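Local coordinates for protein geranyltranstransferase (Stenotrophomonas maltophilia, PDB 7LBJ) that probably condenses isopentenyl diphosphate with allylic diphosphates in a magnesium-dependent reaction, as a trans-prenyltransferase of the FPP/GGPP synthase family, at residues R19-I22 with E23-D27; M9-E12 with V13-R17. All coordinates share one frame; numbering follows the deposited sequence. Where two conformers were deposited one is given.

Interaction 1 of 2, residues R19-I22 with E23-D27; sequences RDRI and ESQLD
Ile22 and Leu26 meet one turn apart on the inner face of the alpha helix 11-29, the first helix of this largely helical prenyl synthase. This is the tight side of the contact. The CG1 arm of Ile22 lies 3.9 Å from CD1 of Leu26, the two side chains crossing obliquely. Leu26 CG, set anti to its carbonyl carbon (chi1 -72°), folds back over the previous turn, and its CD1 comes 3.4 Å from Ile22 O, an oxygen that also accepts from Leu26 N at 2.9 Å. Around them Ile22 packs on Pro57 and Tyr61 of helix 55-65 and on Ala78 and Met79 of helix 75-92, while Leu26 reaches Leu49.

The polar flank is looser. Arg21 and Gln25 run side by side in the same direction, their guanidinium and amide planes only 13° apart, yet Arg21 NH2 and Gln25 NE2 are two donors 4.1 Å apart and the pair is mere proximity. The guanidinium instead forms a salt bridge with Asp75. CG of Gln25, set beside its own backbone N (chi1 -71°), lies 3.2 Å from Arg21 O, and the bend at chi2 turns the amide along the guanidinium. Asp20 and Ser24 occupy the exposed side, linked by the backbone hydrogen bond from Ser24 N to Asp20 O.

The Glu23 carboxylate makes a salt bridge with Arg54 through OE1 and a hydrogen bond with Gly50 N through OE2. A water donates to Glu23 OE1 at 2.7 Å and to Arg19 O at 2.8 Å; that carbonyl oxygen also accepts from Glu23 N.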
loop_
_atom_site.group_PDB
_atom_site.type_symbol
_atom_site.label_atom_id
_atom_site.label_comp_id
_atom_site.label_asym_id
_atom_site.label_seq_id
_atom_site.Cartn_x
_atom_site.Cartn_y
_atom_site.Cartn_z
ATOM N N ARG A 19 21.030 -10.674 7.845
ATOM C CA ARG A 19 20.263 -10.043 8.921
ATOM C C ARG A 19 20.868 -8.702 9.328
ATOM O O ARG A 19 20.136 -7.741 9.599
ATOM C CB ARG A 19 20.165 -10.980 10.122
ATOM C CG ARG A 19 19.097 -12.073 9.946
ATOM C CD ARG A 19 19.183 -13.194 10.982
ATOM N NE ARG A 19 18.069 -14.130 10.819
ATOM C CZ ARG A 19 18.105 -15.412 11.150
ATOM N NH1 ARG A 19 19.202 -15.969 11.655
ATOM N NH2 ARG A 19 17.022 -16.162 10.951
ATOM N N ASP A 20 22.197 -8.616 9.389
ATOM C CA ASP A 20 22.830 -7.323 9.642
ATOM C C ASP A 20 22.582 -6.363 8.492
ATOM O O ASP A 20 22.311 -5.178 8.710
ATOM C CB ASP A 20 24.331 -7.494 9.854
ATOM C CG ASP A 20 24.653 -8.198 11.147
ATOM O OD1 ASP A 20 23.779 -8.197 12.044
ATOM O OD2 ASP A 20 25.785 -8.724 11.273
ATOM N N ARG A 21 22.685 -6.863 7.262
ATOM C CA ARG A 21 22.512 -6.022 6.088
ATOM C C ARG A 21 21.108 -5.429 6.047
ATOM O O ARG A 21 20.940 -4.225 5.817
ATOM C CB ARG A 21 22.798 -6.840 4.824
ATOM C CG ARG A 21 22.628 -6.045 3.563
ATOM C CD ARG A 21 23.092 -6.785 2.323
ATOM N NE ARG A 21 23.133 -5.843 1.209
ATOM C CZ ARG A 21 24.208 -5.168 0.843
ATOM N NH1 ARG A 21 25.381 -5.363 1.436
ATOM N NH2 ARG A 21 24.105 -4.261 -0.129
ATOM N N ILE A 22 20.083 -6.262 6.267
ATOM C CA ILE A 22 18.716 -5.745 6.166
ATOM C C ILE A 22 18.411 -4.769 7.309
ATOM O O ILE A 22 17.683 -3.779 7.114
ATOM C CB ILE A 22 17.696 -6.906 6.070
ATOM C CG1 ILE A 22 16.389 -6.430 5.390
ATOM C CG2 ILE A 22 17.373 -7.527 7.433
ATOM C CD1 ILE A 22 16.564 -6.077 3.921
ATOM N N GLU A 23 18.988 -4.989 8.493
ATOM C CA GLU A 23 18.838 -4.020 9.573
ATOM C C GLU A 23 19.387 -2.654 9.165
ATOM O O GLU A 23 18.737 -1.616 9.373
ATOM C CB GLU A 23 19.546 -4.526 10.827
ATOM C CG GLU A 23 19.172 -3.767 12.083
ATOM C CD GLU A 23 17.757 -4.071 12.546
ATOM O OE1 GLU A 23 17.258 -5.188 12.271
ATOM O OE2 GLU A 23 17.146 -3.186 13.186
ATOM N N SER A 24 20.585 -2.637 8.580
ATOM C CA SER A 24 21.205 -1.373 8.190
ATOM C C SER A 24 20.452 -0.717 7.039
ATOM O O SER A 24 20.324 0.515 6.991
ATOM C CB SER A 24 22.664 -1.608 7.801
ATOM O OG SER A 24 23.261 -0.414 7.335
ATOM N N GLN A 25 19.970 -1.527 6.091
ATOM C CA GLN A 25 19.257 -0.992 4.938
ATOM C C GLN A 25 17.930 -0.380 5.361
ATOM O O GLN A 25 17.565 0.713 4.913
ATOM C CB GLN A 25 19.032 -2.098 3.904
ATOM C CG GLN A 25 20.299 -2.526 3.186
ATOM C CD GLN A 25 20.678 -1.562 2.085
ATOM O OE1 GLN A 25 19.811 -1.001 1.428
ATOM N NE2 GLN A 25 21.977 -1.373 1.872
ATOM N N LEU A 26 17.186 -1.084 6.211
ATOM C CA LEU A 26 15.913 -0.556 6.688
ATOM C C LEU A 26 16.110 0.715 7.506
ATOM O O LEU A 26 15.306 1.651 7.415
ATOM C CB LEU A 26 15.195 -1.622 7.515
ATOM C CG LEU A 26 14.609 -2.794 6.733
ATOM C CD1 LEU A 26 14.326 -3.977 7.692
ATOM C CD2 LEU A 26 13.327 -2.415 5.957
ATOM N N ASP A 27 17.155 0.760 8.334
ATOM C CA ASP A 27 17.403 1.968 9.114
ATOM C C ASP A 27 17.653 3.162 8.199
ATOM O O ASP A 27 17.147 4.266 8.448
ATOM C CB ASP A 27 18.585 1.748 10.064
ATOM C CG ASP A 27 18.991 3.011 10.808
ATOM O OD1 ASP A 27 18.189 3.524 11.626
ATOM O OD2 ASP A 27 20.123 3.493 10.578
HETATM O O HOH W 1 17.800 -7.626 11.200
#

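Interaction 2 of 2, residues M9-E12 with V13-R17; sequences MTAE and VLFAR
Thr10 is the N-cap of helix 11-29, its hydroxyl oxygen taking the backbone N-H of Val13 in a local contact near the beginning of the chain. Thr10 OG1 accepts from Val13 N at 3.3 Å, with a nearly straight N-H...O angle of 166°. The hydroxyl is brought there by chi1 of 64°, which sets OG1 between the backbone N and the carbonyl carbon. The same oxygen touches CG2 of Val13, while Thr10 O starts the regular helical pattern by accepting from Leu14 N at 3.0 Å.

The Met9 side chain, just ahead of the cap, reaches forward alongside the first turn. Its CB lies 4.0 Å from Val13 CG1. The chain is extended as far as SD, and a bend at chi3 turns the methyl CE to 3.7 Å from CD2 of Leu14, the two side chains crossing at about a right angle.

On another flank, Phe15 presents a ring face to the carbonyl oxygen of Ala11, which stands 3.2 Å above the ring plane, offset toward the rim and nearest CG, and also accepts from Phe15 N. Glu12 and Ala16 lie on an exposed side. Against the rest of the fold, Ala11 and Phe15 pack on helix 286-297 through Ala290, with Phe15 also meeting Leu291 and Leu294, whereas Leu14 touches His65 and Phe15 touches Leu58 of helix 55-65.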
loop_
_atom_site.group_PDB
_atom_site.type_symbol
_atom_site.label_atom_id
_atom_site.label_comp_id
_atom_site.label_asym_id
_atom_site.label_seq_id
_atom_site.Cartn_x
_atom_site.Cartn_y
_atom_site.Cartn_z
ATOM N N MET A 9 30.734 -19.384 1.715
ATOM C CA MET A 9 30.291 -19.120 3.079
ATOM C C MET A 9 29.136 -20.044 3.457
ATOM O O MET A 9 28.271 -20.351 2.631
ATOM C CB MET A 9 29.858 -17.656 3.224
ATOM C CG MET A 9 30.959 -16.620 2.978
ATOM S SD MET A 9 30.296 -14.928 2.881
ATOM C CE MET A 9 29.774 -14.840 1.156
ATOM N N THR A 10 29.127 -20.495 4.714
ATOM C CA THR A 10 28.061 -21.371 5.180
ATOM C C THR A 10 26.746 -20.609 5.285
ATOM O O THR A 10 26.708 -19.372 5.328
ATOM C CB THR A 10 28.383 -21.956 6.554
ATOM O OG1 THR A 10 28.445 -20.879 7.501
ATOM C CG2 THR A 10 29.700 -22.703 6.522
ATOM N N ALA A 11 25.657 -21.371 5.374
ATOM C CA ALA A 11 24.349 -20.746 5.541
ATOM C C ALA A 11 24.309 -19.902 6.806
ATOM O O ALA A 11 23.730 -18.811 6.815
ATOM C CB ALA A 11 23.249 -21.809 5.573
ATOM N N GLU A 12 24.920 -20.396 7.889
ATOM C CA GLU A 12 24.869 -19.668 9.152
ATOM C C GLU A 12 25.540 -18.301 9.029
ATOM O O GLU A 12 25.026 -17.299 9.534
ATOM C CB GLU A 12 25.534 -20.500 10.248
ATOM C CG GLU A 12 25.758 -19.743 11.541
ATOM C CD GLU A 12 26.593 -20.533 12.543
ATOM O OE1 GLU A 12 27.514 -21.273 12.121
ATOM O OE2 GLU A 12 26.318 -20.425 13.754
ATOM N N VAL A 13 26.695 -18.248 8.365
ATOM C CA VAL A 13 27.396 -16.982 8.152
ATOM C C VAL A 13 26.593 -16.065 7.234
ATOM O O VAL A 13 26.482 -14.856 7.483
ATOM C CB VAL A 13 28.807 -17.265 7.600
ATOM C CG1 VAL A 13 29.378 -16.035 6.883
ATOM C CG2 VAL A 13 29.738 -17.722 8.731
ATOM N N LEU A 14 26.017 -16.620 6.168
ATOM C CA LEU A 14 25.184 -15.825 5.262
ATOM C C LEU A 14 23.983 -15.230 5.980
ATOM O O LEU A 14 23.645 -14.055 5.767
ATOM C CB LEU A 14 24.728 -16.679 4.079
ATOM C CG LEU A 14 25.811 -17.074 3.072
ATOM C CD1 LEU A 14 25.283 -18.072 2.045
ATOM C CD2 LEU A 14 26.387 -15.826 2.379
ATOM N N PHE A 15 23.304 -16.025 6.815
ATOM C CA PHE A 15 22.118 -15.511 7.498
ATOM C C PHE A 15 22.475 -14.357 8.424
ATOM O O PHE A 15 21.741 -13.368 8.500
ATOM C CB PHE A 15 21.419 -16.609 8.302
ATOM C CG PHE A 15 20.767 -17.684 7.463
ATOM C CD1 PHE A 15 20.687 -17.580 6.085
ATOM C CD2 PHE A 15 20.230 -18.809 8.078
ATOM C CE1 PHE A 15 20.084 -18.590 5.331
ATOM C CE2 PHE A 15 19.625 -19.816 7.332
ATOM C CZ PHE A 15 19.550 -19.701 5.956
ATOM N N ALA A 16 23.586 -14.476 9.157
ATOM C CA ALA A 16 24.038 -13.365 9.995
ATOM C C ALA A 16 24.364 -12.132 9.151
ATOM O O ALA A 16 23.969 -11.007 9.487
ATOM C CB ALA A 16 25.251 -13.803 10.821
ATOM N N ARG A 17 25.085 -12.323 8.047
ATOM C CA ARG A 17 25.432 -11.198 7.187
ATOM C C ARG A 17 24.186 -10.521 6.621
ATOM O O ARG A 17 24.098 -9.284 6.590
ATOM C CB ARG A 17 26.351 -11.683 6.065
ATOM C CG ARG A 17 26.679 -10.651 5.016
ATOM C CD ARG A 17 27.316 -11.314 3.812
ATOM N NE ARG A 17 28.597 -11.922 4.140
ATOM C CZ ARG A 17 29.772 -11.408 3.806
ATOM N NH1 ARG A 17 29.863 -10.282 3.115
ATOM N NH2 ARG A 17 30.883 -12.039 4.171
#

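Overall arrangement
Both contacts belong to helix 11-29 and follow one another along it: interaction 2 covers its capped beginning and interaction 1 its later turns, with centres about 15 Å apart. A single residue separates their ranges in the sequence, and they share no other touch. Helix 55-65 runs beneath both, its Leu58 meeting Phe15 of interaction 2 and Arg19 of interaction 1. Apart from this shared neighbour, their surroundings differ, helix 286-297 for the first turns and helix 75-92 with the loop around Gly50 for the later ones. The centres of interactions 1 and 2 lie about 16 and 19 Å from the chain centre, on the same side of it.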